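Local structure of tryptophan synthase alpha chain (Chlamydia trachomatis, 6V82) at residues 3-7 with 88-93; 161-165 with 196-200; 191-195 with 219-223. The protein probably cleaves indoleglycerol phosphate to indole and glyceraldehyde 3-phosphate, as the alpha subunit of tryptophan synthase, in the last step of tryptophan biosynthesis. All blocks are in the same frame, centred on the assembly; numbering follows the deposited sequence.

Contact 1 of 3, residues 3-7 with 88-93; sequences KLTQV and QEVPLI
Pro91 meets the first helical turn of the chain mainly through CB and CG of its ring. Its CB packs against Leu4 CD2 at 3.6 Å, while Val7 approaches tip to tip, CG1 lying 3.6 Å from Pro91 CG. The other end of the Leu4 fork is used too: CD1 rests 3.7 Å from Ile93 CD1, the two side chains crossing at about a right angle. Beyond the apolar patch, Lys3 runs along the loop with its CD 3.7 Å from Glu89 O, and its chain bends at chi3 (-83°) to deliver NZ to Gln88 O. The hydrogen bond from Lys3 NZ to Gln88 O is 2.9 Å long, with the donor tilted 28° from the carbonyl plane. The helical turn itself is held by the bond from Val7 N to Lys3 O.

Further out, backbone bonds from Pro91 and Ile93 to Leu43 fix the strand side, and Leu4 continues onto Asp147 and Ile149 of strand 147-153, reaching across to a second part of the sheet. A short amino-terminal helix lying against the starts of parallel strands in this way is the cap at the amino-terminal end of the beta barrel in the TIM-barrel fold of the TrpA family.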
ATOM      1  N   LYS A   3     -10.312 -32.616  53.750  1.00 73.26           N
ATOM      2  CA  LYS A   3     -11.248 -31.570  54.140  1.00 60.55           C
ATOM      3  C   LYS A   3     -12.313 -31.350  53.085  1.00 59.13           C
ATOM      4  O   LYS A   3     -13.471 -31.075  53.419  1.00 56.14           O
ATOM      5  CB  LYS A   3     -10.507 -30.256  54.408  1.00 51.92           C
ATOM      6  CG  LYS A   3     -11.389 -29.137  54.941  1.00 47.29           C
ATOM      7  CD  LYS A   3     -10.589 -28.055  55.675  1.00 46.55           C
ATOM      8  CE  LYS A   3     -10.313 -28.437  57.119  1.00 57.31           C
ATOM      9  NZ  LYS A   3      -9.515 -27.386  57.822  1.00 64.33           N
ATOM     10  N   LEU A   4     -11.936 -31.474  51.811  1.00 56.84           N
ATOM     11  CA  LEU A   4     -12.929 -31.547  50.748  1.00 51.19           C
ATOM     12  C   LEU A   4     -13.750 -32.822  50.855  1.00 56.37           C
ATOM     13  O   LEU A   4     -14.978 -32.788  50.722  1.00 57.72           O
ATOM     14  CB  LEU A   4     -12.246 -31.470  49.390  1.00 42.10           C
ATOM     15  CG  LEU A   4     -11.869 -30.057  48.974  1.00 36.16           C
ATOM     16  CD1 LEU A   4     -10.808 -30.120  47.890  1.00 34.34           C
ATOM     17  CD2 LEU A   4     -13.106 -29.291  48.502  1.00 30.73           C
ATOM     18  N   THR A   5     -13.090 -33.958  51.094  1.00 61.68           N
ATOM     19  CA  THR A   5     -13.821 -35.215  51.212  1.00 68.05           C
ATOM     20  C   THR A   5     -14.819 -35.161  52.362  1.00 65.88           C
ATOM     21  O   THR A   5     -15.928 -35.698  52.255  1.00 65.52           O
ATOM     22  CB  THR A   5     -12.847 -36.382  51.390  1.00 73.59           C
ATOM     23  OG1 THR A   5     -12.300 -36.361  52.714  1.00 75.77           O
ATOM     24  CG2 THR A   5     -11.714 -36.283  50.378  1.00 74.91           C
ATOM     25  N   GLN A   6     -14.453 -34.499  53.463  1.00 64.79           N
ATOM     26  CA  GLN A   6     -15.386 -34.340  54.574  1.00 67.42           C
ATOM     27  C   GLN A   6     -16.624 -33.565  54.142  1.00 62.31           C
ATOM     28  O   GLN A   6     -17.755 -33.986  54.409  1.00 67.57           O
ATOM     29  CB  GLN A   6     -14.704 -33.646  55.758  1.00 72.17           C
ATOM     30  CG  GLN A   6     -13.973 -34.585  56.716  1.00 80.48           C
ATOM     31  CD  GLN A   6     -14.907 -35.562  57.427  1.00 88.45           C
ATOM     32  OE1 GLN A   6     -14.920 -36.759  57.124  1.00 90.12           O
ATOM     33  NE2 GLN A   6     -15.681 -35.056  58.386  1.00 89.47           N
ATOM     34  N   VAL A   7     -16.434 -32.437  53.450  1.00 53.32           N
ATOM     35  CA  VAL A   7     -17.566 -31.556  53.180  1.00 42.07           C
ATOM     36  C   VAL A   7     -18.563 -32.210  52.232  1.00 44.91           C
ATOM     37  O   VAL A   7     -19.762 -31.905  52.282  1.00 50.63           O
ATOM     38  CB  VAL A   7     -17.079 -30.192  52.652  1.00 39.16           C
ATOM     39  CG1 VAL A   7     -16.628 -30.281  51.208  1.00 33.63           C
ATOM     40  CG2 VAL A   7     -18.177 -29.157  52.796  1.00 43.66           C
ATOM     41  N   GLN A  88     -12.231 -22.061  59.808  1.00 32.80           N
ATOM     42  CA  GLN A  88     -11.241 -23.086  59.502  1.00 38.71           C
ATOM     43  C   GLN A  88     -11.874 -24.421  59.096  1.00 42.93           C
ATOM     44  O   GLN A  88     -11.198 -25.453  59.101  1.00 46.75           O
ATOM     45  CB  GLN A  88     -10.303 -23.253  60.700  1.00 37.48           C
ATOM     46  CG  GLN A  88      -9.315 -22.087  60.827  1.00 36.10           C
ATOM     47  CD  GLN A  88      -8.643 -21.999  62.196  1.00 46.13           C
ATOM     48  OE1 GLN A  88      -8.139 -22.995  62.720  1.00 48.31           O
ATOM     49  NE2 GLN A  88      -8.631 -20.796  62.778  1.00 45.43           N
ATOM     50  N   GLU A  89     -13.152 -24.414  58.719  1.00 40.03           N
ATOM     51  CA  GLU A  89     -13.880 -25.595  58.258  1.00 40.63           C
ATOM     52  C   GLU A  89     -14.154 -25.578  56.760  1.00 37.51           C
ATOM     53  O   GLU A  89     -13.987 -26.599  56.095  1.00 41.11           O
ATOM     54  CB  GLU A  89     -15.215 -25.701  59.005  1.00 45.20           C
ATOM     55  CG  GLU A  89     -15.615 -27.090  59.481  1.00 63.01           C
ATOM     56  CD  GLU A  89     -16.788 -27.044  60.487  1.00 76.12           C
ATOM     57  OE1 GLU A  89     -16.626 -27.510  61.650  1.00 76.93           O
ATOM     58  OE2 GLU A  89     -17.868 -26.519  60.110  1.00 75.98           O
ATOM     59  N   VAL A  90     -14.579 -24.437  56.225  1.00 30.15           N
ATOM     60  CA  VAL A  90     -14.929 -24.254  54.820  1.00 30.43           C
ATOM     61  C   VAL A  90     -13.742 -24.559  53.916  1.00 33.20           C
ATOM     62  O   VAL A  90     -12.685 -23.925  54.041  1.00 32.11           O
ATOM     63  CB  VAL A  90     -15.435 -22.827  54.571  1.00 33.05           C
ATOM     64  CG1 VAL A  90     -15.606 -22.590  53.100  1.00 30.29           C
ATOM     65  CG2 VAL A  90     -16.760 -22.612  55.299  1.00 37.46           C
ATOM     66  N   PRO A  91     -13.871 -25.516  53.001  1.00 37.39           N
ATOM     67  CA  PRO A  91     -12.788 -25.789  52.045  1.00 31.36           C
ATOM     68  C   PRO A  91     -12.499 -24.591  51.151  1.00 30.64           C
ATOM     69  O   PRO A  91     -13.412 -23.864  50.753  1.00 36.02           O
ATOM     70  CB  PRO A  91     -13.330 -26.967  51.231  1.00 25.29           C
ATOM     71  CG  PRO A  91     -14.318 -27.621  52.138  1.00 30.28           C
ATOM     72  CD  PRO A  91     -14.944 -26.520  52.938  1.00 27.26           C
ATOM     73  N   LEU A  92     -11.214 -24.390  50.834  1.00 28.40           N
ATOM     74  CA  LEU A  92     -10.763 -23.339  49.920  1.00 28.90           C
ATOM     75  C   LEU A  92     -10.085 -23.970  48.713  1.00 31.88           C
ATOM     76  O   LEU A  92      -9.094 -24.695  48.864  1.00 39.78           O
ATOM     77  CB  LEU A  92      -9.793 -22.376  50.604  1.00 34.70           C
ATOM     78  CG  LEU A  92     -10.343 -21.619  51.810  1.00 35.99           C
ATOM     79  CD1 LEU A  92      -9.257 -20.791  52.472  1.00 32.13           C
ATOM     80  CD2 LEU A  92     -11.488 -20.743  51.375  1.00 30.65           C
ATOM     81  N   ILE A  93     -10.624 -23.695  47.526  1.00 28.66           N
ATOM     82  CA  ILE A  93     -10.033 -24.091  46.250  1.00 24.23           C
ATOM     83  C   ILE A  93      -9.289 -22.888  45.692  1.00 27.41           C
ATOM     84  O   ILE A  93      -9.887 -21.823  45.485  1.00 25.87           O
ATOM     85  CB  ILE A  93     -11.101 -24.557  45.245  1.00 28.81           C
ATOM     86  CG1 ILE A  93     -12.023 -25.622  45.835  1.00 33.72           C
ATOM     87  CG2 ILE A  93     -10.441 -25.068  43.988  1.00 30.52           C
ATOM     88  CD1 ILE A  93     -11.272 -26.744  46.505  1.00 42.59           C
TER

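Contact 2 of 3, residues 161-165 with 196-200; sequences MSLIQ and EHFDL
Phe198, at the end of helix 187-198, is pushed edge-on between Met161 and Gln165 of helix 158-167, and it gives up more surface to the contact than any other residue. Its CG stands anti to the carbonyl carbon (chi1 -71°), which carries the ring across to the neighbouring helix. The CZ and CE2 positions then face Met161, and CE1 and CD1 face Gln165.

Met161 bends at chi2 and chi3 and crosses the phenyl group at about a right angle. Its SD lies 3.5 Å from Phe198 CZ and sits at the ring edge, 76° off the normal and 4.7 Å from the centroid: a Met-aromatic contact made at the edge of the ring. The same sulfur stands obliquely to the imidazole of His197, whose ring also comes near Met161 CB.

Gln165 touches at two levels. Near the backbone, its CB is 3.6 Å from Phe198 CE1, and its backbone N is as close to Phe198 CE1, in the plane of the ring; this N-H is already spent on Met161 O within the helix. Farther out the extended side chain brings OE1 to 3.2 Å from His197 CE1, at the edge of an imidazole that stands nearly perpendicular to the amide, with planes 82° apart. No hydrogen bond spans the two segments; the contact rests on van der Waals and Met-aromatic packing, with the Gln165 amide oxygen against the imidazole edge.

Ile164 CG2, 4.1 Å from Phe198 CE1, extends the patch inward, where both residues touch Ile152 of strand 147-153. Two helices that follow consecutive strands, 147-153 and 172-175, thus pack side by side through an aromatic residue, as neighbouring outer helices do around a TIM barrel.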
ATOM      1  N   MET A 161      -8.730 -40.447  31.273  1.00 86.19           N
ATOM      2  CA  MET A 161      -9.451 -41.153  32.329  1.00 79.09           C
ATOM      3  C   MET A 161      -8.520 -41.877  33.286  1.00 75.19           C
ATOM      4  O   MET A 161      -8.674 -41.791  34.509  1.00 74.04           O
ATOM      5  CB  MET A 161     -10.425 -42.147  31.698  1.00 86.10           C
ATOM      6  CG  MET A 161     -11.597 -41.501  31.005  1.00 90.73           C
ATOM      7  SD  MET A 161     -12.502 -40.448  32.154  1.00 89.29           S
ATOM      8  CE  MET A 161     -14.192 -40.967  31.835  1.00 88.88           C
ATOM      9  N   SER A 162      -7.539 -42.593  32.734  1.00 75.52           N
ATOM     10  CA  SER A 162      -6.506 -43.219  33.549  1.00 74.11           C
ATOM     11  C   SER A 162      -5.698 -42.173  34.301  1.00 78.19           C
ATOM     12  O   SER A 162      -5.655 -42.171  35.535  1.00 77.08           O
ATOM     13  CB  SER A 162      -5.583 -44.061  32.673  1.00 73.79           C
ATOM     14  OG  SER A 162      -6.333 -44.935  31.862  1.00 81.07           O
ATOM     15  N   LEU A 163      -5.034 -41.274  33.567  1.00 87.84           N
ATOM     16  CA  LEU A 163      -4.161 -40.316  34.235  1.00 89.56           C
ATOM     17  C   LEU A 163      -4.950 -39.266  35.001  1.00 83.42           C
ATOM     18  O   LEU A 163      -4.475 -38.781  36.035  1.00 86.10           O
ATOM     19  CB  LEU A 163      -3.216 -39.654  33.237  1.00 98.58           C
ATOM     20  CG  LEU A 163      -1.822 -40.288  33.203  1.00106.88           C
ATOM     21  CD1 LEU A 163      -0.829 -39.300  32.665  1.00110.24           C
ATOM     22  CD2 LEU A 163      -1.375 -40.782  34.578  1.00105.13           C
ATOM     23  N   ILE A 164      -6.150 -38.906  34.533  1.00 72.10           N
ATOM     24  CA  ILE A 164      -6.990 -38.018  35.332  1.00 61.40           C
ATOM     25  C   ILE A 164      -7.312 -38.664  36.670  1.00 64.42           C
ATOM     26  O   ILE A 164      -7.252 -38.014  37.718  1.00 67.26           O
ATOM     27  CB  ILE A 164      -8.270 -37.627  34.571  1.00 54.91           C
ATOM     28  CG1 ILE A 164      -7.915 -36.856  33.305  1.00 56.33           C
ATOM     29  CG2 ILE A 164      -9.158 -36.764  35.447  1.00 48.06           C
ATOM     30  CD1 ILE A 164      -9.096 -36.177  32.649  1.00 55.39           C
ATOM     31  N   GLN A 165      -7.636 -39.960  36.658  1.00 67.07           N
ATOM     32  CA  GLN A 165      -7.871 -40.686  37.903  1.00 65.47           C
ATOM     33  C   GLN A 165      -6.617 -40.754  38.764  1.00 71.36           C
ATOM     34  O   GLN A 165      -6.708 -40.779  39.998  1.00 72.83           O
ATOM     35  CB  GLN A 165      -8.375 -42.091  37.589  1.00 64.48           C
ATOM     36  CG  GLN A 165      -8.727 -42.920  38.790  1.00 65.22           C
ATOM     37  CD  GLN A 165      -9.367 -44.216  38.383  1.00 77.57           C
ATOM     38  OE1 GLN A 165      -9.792 -44.375  37.237  1.00 82.19           O
ATOM     39  NE2 GLN A 165      -9.436 -45.159  39.311  1.00 85.30           N
ATOM     40  N   GLU A 196     -19.173 -43.196  39.345  1.00 83.36           N
ATOM     41  CA  GLU A 196     -18.771 -44.548  39.721  1.00 91.03           C
ATOM     42  C   GLU A 196     -17.386 -44.900  39.186  1.00 88.68           C
ATOM     43  O   GLU A 196     -16.656 -45.661  39.831  1.00 88.26           O
ATOM     44  CB  GLU A 196     -19.815 -45.566  39.249  1.00102.90           C
ATOM     45  CG  GLU A 196     -20.993 -45.738  40.220  1.00109.85           C
ATOM     46  CD  GLU A 196     -21.841 -46.981  39.945  1.00120.10           C
ATOM     47  OE1 GLU A 196     -23.064 -46.834  39.724  1.00122.74           O
ATOM     48  OE2 GLU A 196     -21.290 -48.105  39.959  1.00123.91           O
ATOM     49  N   HIS A 197     -16.999 -44.357  38.026  1.00 84.82           N
ATOM     50  CA  HIS A 197     -15.658 -44.609  37.501  1.00 80.83           C
ATOM     51  C   HIS A 197     -14.581 -44.044  38.428  1.00 74.11           C
ATOM     52  O   HIS A 197     -13.573 -44.709  38.694  1.00 74.91           O
ATOM     53  CB  HIS A 197     -15.537 -44.020  36.091  1.00 82.70           C
ATOM     54  CG  HIS A 197     -14.256 -44.357  35.378  1.00 87.89           C
ATOM     55  ND1 HIS A 197     -13.063 -44.583  36.031  1.00 88.13           N
ATOM     56  CD2 HIS A 197     -13.988 -44.487  34.056  1.00 90.97           C
ATOM     57  CE1 HIS A 197     -12.117 -44.841  35.145  1.00 88.28           C
ATOM     58  NE2 HIS A 197     -12.653 -44.790  33.940  1.00 91.07           N
ATOM     59  N   PHE A 198     -14.778 -42.825  38.938  1.00 66.03           N
ATOM     60  CA  PHE A 198     -13.751 -42.166  39.735  1.00 63.00           C
ATOM     61  C   PHE A 198     -13.937 -42.311  41.238  1.00 66.96           C
ATOM     62  O   PHE A 198     -12.970 -42.098  41.979  1.00 69.08           O
ATOM     63  CB  PHE A 198     -13.687 -40.673  39.399  1.00 57.58           C
ATOM     64  CG  PHE A 198     -13.109 -40.396  38.054  1.00 62.65           C
ATOM     65  CD1 PHE A 198     -11.737 -40.351  37.877  1.00 65.58           C
ATOM     66  CD2 PHE A 198     -13.932 -40.197  36.960  1.00 64.73           C
ATOM     67  CE1 PHE A 198     -11.192 -40.106  36.629  1.00 69.79           C
ATOM     68  CE2 PHE A 198     -13.397 -39.952  35.711  1.00 70.59           C
ATOM     69  CZ  PHE A 198     -12.023 -39.910  35.543  1.00 72.72           C
ATOM     70  N   ASP A 199     -15.135 -42.668  41.702  1.00 62.39           N
ATOM     71  CA  ASP A 199     -15.467 -42.666  43.131  1.00 64.72           C
ATOM     72  C   ASP A 199     -14.991 -41.372  43.800  1.00 62.52           C
ATOM     73  O   ASP A 199     -14.220 -41.369  44.765  1.00 61.51           O
ATOM     74  CB  ASP A 199     -14.902 -43.901  43.833  1.00 67.93           C
ATOM     75  CG  ASP A 199     -15.561 -44.156  45.176  1.00 73.63           C
ATOM     76  OD1 ASP A 199     -16.799 -44.348  45.216  1.00 75.70           O
ATOM     77  OD2 ASP A 199     -14.842 -44.163  46.197  1.00 76.07           O
ATOM     78  N   LEU A 200     -15.433 -40.258  43.233  1.00 57.74           N
ATOM     79  CA  LEU A 200     -15.256 -38.908  43.738  1.00 50.18           C
ATOM     80  C   LEU A 200     -16.542 -38.162  43.418  1.00 51.19           C
ATOM     81  O   LEU A 200     -17.248 -38.531  42.472  1.00 54.56           O
ATOM     82  CB  LEU A 200     -14.063 -38.188  43.080  1.00 48.42           C
ATOM     83  CG  LEU A 200     -12.611 -38.582  43.380  1.00 50.77           C
ATOM     84  CD1 LEU A 200     -11.653 -37.800  42.480  1.00 52.32           C
ATOM     85  CD2 LEU A 200     -12.260 -38.358  44.852  1.00 43.39           C
TER

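Contact 3 of 3, residues 191-195 with 219-223; sequences FRKVR and NYSDG
Phe191 offers one ring face to the edge of Tyr220, whose CD2 sits over the centre of that ring, 3.6 Å above its plane. The centroids are 4.9 Å apart and the planes meet at 66°, a T-shaped pair with tyrosine supplying the edge. Tyr220 reaches this place because CG lies between the backbone N and the carbonyl carbon (chi1 55°), which turns the ring to the side where Phe191 lies; its hydroxyl is hydrogen-bonded to Asp204. Phe191 also touches the backbone of the loop, with CD1 3.5 Å from Tyr220 O, and its ring meets that of Tyr174 elsewhere.

One turn along the helix, Arg195 takes hold of the same loop by its polar atoms. Its side chain is extended as far as CD and then bends at chi3, laying the guanidinium edge toward the loop. NE and NH2 both go to a single oxygen of Asp222: NE to OD2 at 2.9 Å, on the syn lone pair, and NH2 to OD2 at 3.1 Å, from above the carboxylate plane. This side-on salt bridge joins two nearly perpendicular groups. NH2 also donates to Tyr220 O at 2.9 Å, and all these acceptors lie in or near the guanidinium plane, which should restrict rotation of the group.

OD2 receives Ile202 N as well, so the carboxylate is shared between helix and strand 202-205. Ser221 OG donates to Gly223 O at 2.6 Å and is also hydrogen-bonded to Asp204 N, which ties the entry of strand 223-226 to strand 202-205. Asp222 further makes backbone bonds with Leu13 and Ile202. Helix and loop are joined here at the seam where strand 223-226 meets strand 202-205 and closes the TIM barrel, on the side where its strands begin.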
ATOM      1  N   PHE A 191     -23.808 -38.563  34.637  1.00 80.36           N
ATOM      2  CA  PHE A 191     -22.971 -38.259  35.795  1.00 71.54           C
ATOM      3  C   PHE A 191     -22.677 -39.500  36.629  1.00 77.44           C
ATOM      4  O   PHE A 191     -21.604 -39.593  37.239  1.00 72.40           O
ATOM      5  CB  PHE A 191     -23.644 -37.197  36.670  1.00 63.84           C
ATOM      6  CG  PHE A 191     -23.258 -35.788  36.325  1.00 59.39           C
ATOM      7  CD1 PHE A 191     -22.633 -34.978  37.264  1.00 55.26           C
ATOM      8  CD2 PHE A 191     -23.512 -35.272  35.069  1.00 56.97           C
ATOM      9  CE1 PHE A 191     -22.273 -33.677  36.950  1.00 50.40           C
ATOM     10  CE2 PHE A 191     -23.156 -33.969  34.749  1.00 56.01           C
ATOM     11  CZ  PHE A 191     -22.534 -33.174  35.689  1.00 50.67           C
ATOM     12  N   ARG A 192     -23.615 -40.450  36.683  1.00 85.85           N
ATOM     13  CA  ARG A 192     -23.424 -41.630  37.523  1.00 87.56           C
ATOM     14  C   ARG A 192     -22.278 -42.492  37.016  1.00 82.42           C
ATOM     15  O   ARG A 192     -21.468 -42.985  37.812  1.00 79.31           O
ATOM     16  CB  ARG A 192     -24.713 -42.448  37.593  1.00 95.95           C
ATOM     17  CG  ARG A 192     -24.549 -43.825  38.239  1.00100.78           C
ATOM     18  CD  ARG A 192     -25.756 -44.709  37.962  1.00109.02           C
ATOM     19  NE  ARG A 192     -25.372 -46.016  37.430  1.00115.51           N
ATOM     20  CZ  ARG A 192     -25.110 -46.263  36.147  1.00118.64           C
ATOM     21  NH1 ARG A 192     -25.178 -45.291  35.246  1.00118.06           N
ATOM     22  NH2 ARG A 192     -24.772 -47.487  35.761  1.00121.84           N
ATOM     23  N   LYS A 193     -22.194 -42.694  35.699  1.00 81.98           N
ATOM     24  CA  LYS A 193     -21.092 -43.477  35.153  1.00 82.01           C
ATOM     25  C   LYS A 193     -19.753 -42.819  35.466  1.00 81.17           C
ATOM     26  O   LYS A 193     -18.796 -43.501  35.855  1.00 81.60           O
ATOM     27  CB  LYS A 193     -21.275 -43.676  33.647  1.00 80.32           C
ATOM     28  CG  LYS A 193     -22.456 -44.586  33.292  1.00 85.62           C
ATOM     29  CD  LYS A 193     -22.260 -45.288  31.952  1.00 89.57           C
ATOM     30  CE  LYS A 193     -23.353 -46.310  31.707  1.00 95.81           C
ATOM     31  NZ  LYS A 193     -23.049 -47.168  30.531  1.00100.77           N
ATOM     32  N   VAL A 194     -19.679 -41.490  35.338  1.00 75.69           N
ATOM     33  CA  VAL A 194     -18.466 -40.766  35.716  1.00 67.10           C
ATOM     34  C   VAL A 194     -18.196 -40.928  37.205  1.00 69.30           C
ATOM     35  O   VAL A 194     -17.084 -41.283  37.616  1.00 66.74           O
ATOM     36  CB  VAL A 194     -18.585 -39.284  35.327  1.00 61.47           C
ATOM     37  CG1 VAL A 194     -17.388 -38.507  35.824  1.00 53.79           C
ATOM     38  CG2 VAL A 194     -18.724 -39.151  33.824  1.00 64.84           C
ATOM     39  N   ARG A 195     -19.218 -40.680  38.033  1.00 73.91           N
ATOM     40  CA  ARG A 195     -19.049 -40.757  39.484  1.00 69.66           C
ATOM     41  C   ARG A 195     -18.587 -42.141  39.918  1.00 74.25           C
ATOM     42  O   ARG A 195     -17.693 -42.265  40.762  1.00 72.05           O
ATOM     43  CB  ARG A 195     -20.358 -40.379  40.182  1.00 66.22           C
ATOM     44  CG  ARG A 195     -20.291 -40.391  41.708  1.00 60.84           C
ATOM     45  CD  ARG A 195     -21.616 -39.952  42.348  1.00 59.43           C
ATOM     46  NE  ARG A 195     -21.974 -38.582  41.984  1.00 59.55           N
ATOM     47  CZ  ARG A 195     -22.901 -38.255  41.085  1.00 60.34           C
ATOM     48  NH1 ARG A 195     -23.590 -39.202  40.451  1.00 61.48           N
ATOM     49  NH2 ARG A 195     -23.140 -36.973  40.820  1.00 56.26           N
ATOM     50  N   ASN A 219     -30.034 -32.149  40.921  1.00 60.39           N
ATOM     51  CA  ASN A 219     -30.672 -33.441  40.663  1.00 66.95           C
ATOM     52  C   ASN A 219     -29.657 -34.517  40.294  1.00 63.10           C
ATOM     53  O   ASN A 219     -29.883 -35.702  40.565  1.00 63.83           O
ATOM     54  CB  ASN A 219     -31.694 -33.320  39.530  1.00 78.20           C
ATOM     55  CG  ASN A 219     -33.052 -32.849  40.002  1.00 85.23           C
ATOM     56  OD1 ASN A 219     -33.523 -33.240  41.073  1.00 88.42           O
ATOM     57  ND2 ASN A 219     -33.700 -32.012  39.192  1.00 86.27           N
ATOM     58  N   TYR A 220     -28.556 -34.131  39.651  1.00 60.21           N
ATOM     59  CA  TYR A 220     -27.572 -35.069  39.117  1.00 56.86           C
ATOM     60  C   TYR A 220     -26.145 -34.743  39.521  1.00 50.74           C
ATOM     61  O   TYR A 220     -25.288 -35.635  39.471  1.00 52.41           O
ATOM     62  CB  TYR A 220     -27.656 -35.111  37.580  1.00 57.65           C
ATOM     63  CG  TYR A 220     -27.522 -33.744  36.929  1.00 58.86           C
ATOM     64  CD1 TYR A 220     -28.642 -32.992  36.598  1.00 55.65           C
ATOM     65  CD2 TYR A 220     -26.265 -33.198  36.667  1.00 57.15           C
ATOM     66  CE1 TYR A 220     -28.515 -31.738  36.017  1.00 56.85           C
ATOM     67  CE2 TYR A 220     -26.128 -31.944  36.088  1.00 56.61           C
ATOM     68  CZ  TYR A 220     -27.253 -31.219  35.766  1.00 58.57           C
ATOM     69  OH  TYR A 220     -27.107 -29.974  35.192  1.00 64.22           O
ATOM     70  N   SER A 221     -25.859 -33.508  39.907  1.00 47.01           N
ATOM     71  CA  SER A 221     -24.537 -33.073  40.310  1.00 44.42           C
ATOM     72  C   SER A 221     -24.447 -33.059  41.829  1.00 46.45           C
ATOM     73  O   SER A 221     -25.450 -32.867  42.520  1.00 48.68           O
ATOM     74  CB  SER A 221     -24.243 -31.680  39.750  1.00 44.36           C
ATOM     75  OG  SER A 221     -22.960 -31.223  40.151  1.00 47.84           O
ATOM     76  N   ASP A 222     -23.234 -33.277  42.347  1.00 42.56           N
ATOM     77  CA  ASP A 222     -23.008 -33.213  43.787  1.00 44.27           C
ATOM     78  C   ASP A 222     -22.884 -31.785  44.301  1.00 46.24           C
ATOM     79  O   ASP A 222     -22.860 -31.574  45.516  1.00 45.26           O
ATOM     80  CB  ASP A 222     -21.759 -34.019  44.148  1.00 46.49           C
ATOM     81  CG  ASP A 222     -21.929 -35.495  43.855  1.00 53.14           C
ATOM     82  OD1 ASP A 222     -22.870 -36.096  44.415  1.00 54.07           O
ATOM     83  OD2 ASP A 222     -21.151 -36.044  43.043  1.00 54.00           O
ATOM     84  N   GLY A 223     -22.811 -30.805  43.412  1.00 46.14           N
ATOM     85  CA  GLY A 223     -22.847 -29.415  43.817  1.00 42.66           C
ATOM     86  C   GLY A 223     -23.004 -28.548  42.591  1.00 47.57           C
ATOM     87  O   GLY A 223     -22.971 -29.032  41.457  1.00 58.61           O
TER

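The three contacts fall in one TIM-barrel chain but do different work in it: contact 1 belongs to the amino-terminal end of the barrel, contact 2 to the outer helices and contact 3 to the seam between strands 202-205 and 223-226. Contacts 2 and 3 share helix 187-198, have centres 13 Å apart and touch through Leu200 O and Arg195 CG at 3.6 Å. Contact 1 is separate, its centre 21 Å from contact 2 and 19 Å from contact 3. It alone approaches the catalytic region: the side chain of Ile93 lies about 4 Å from that of Glu44 and about 12 Å from that of Asp55, the predicted proton acceptors.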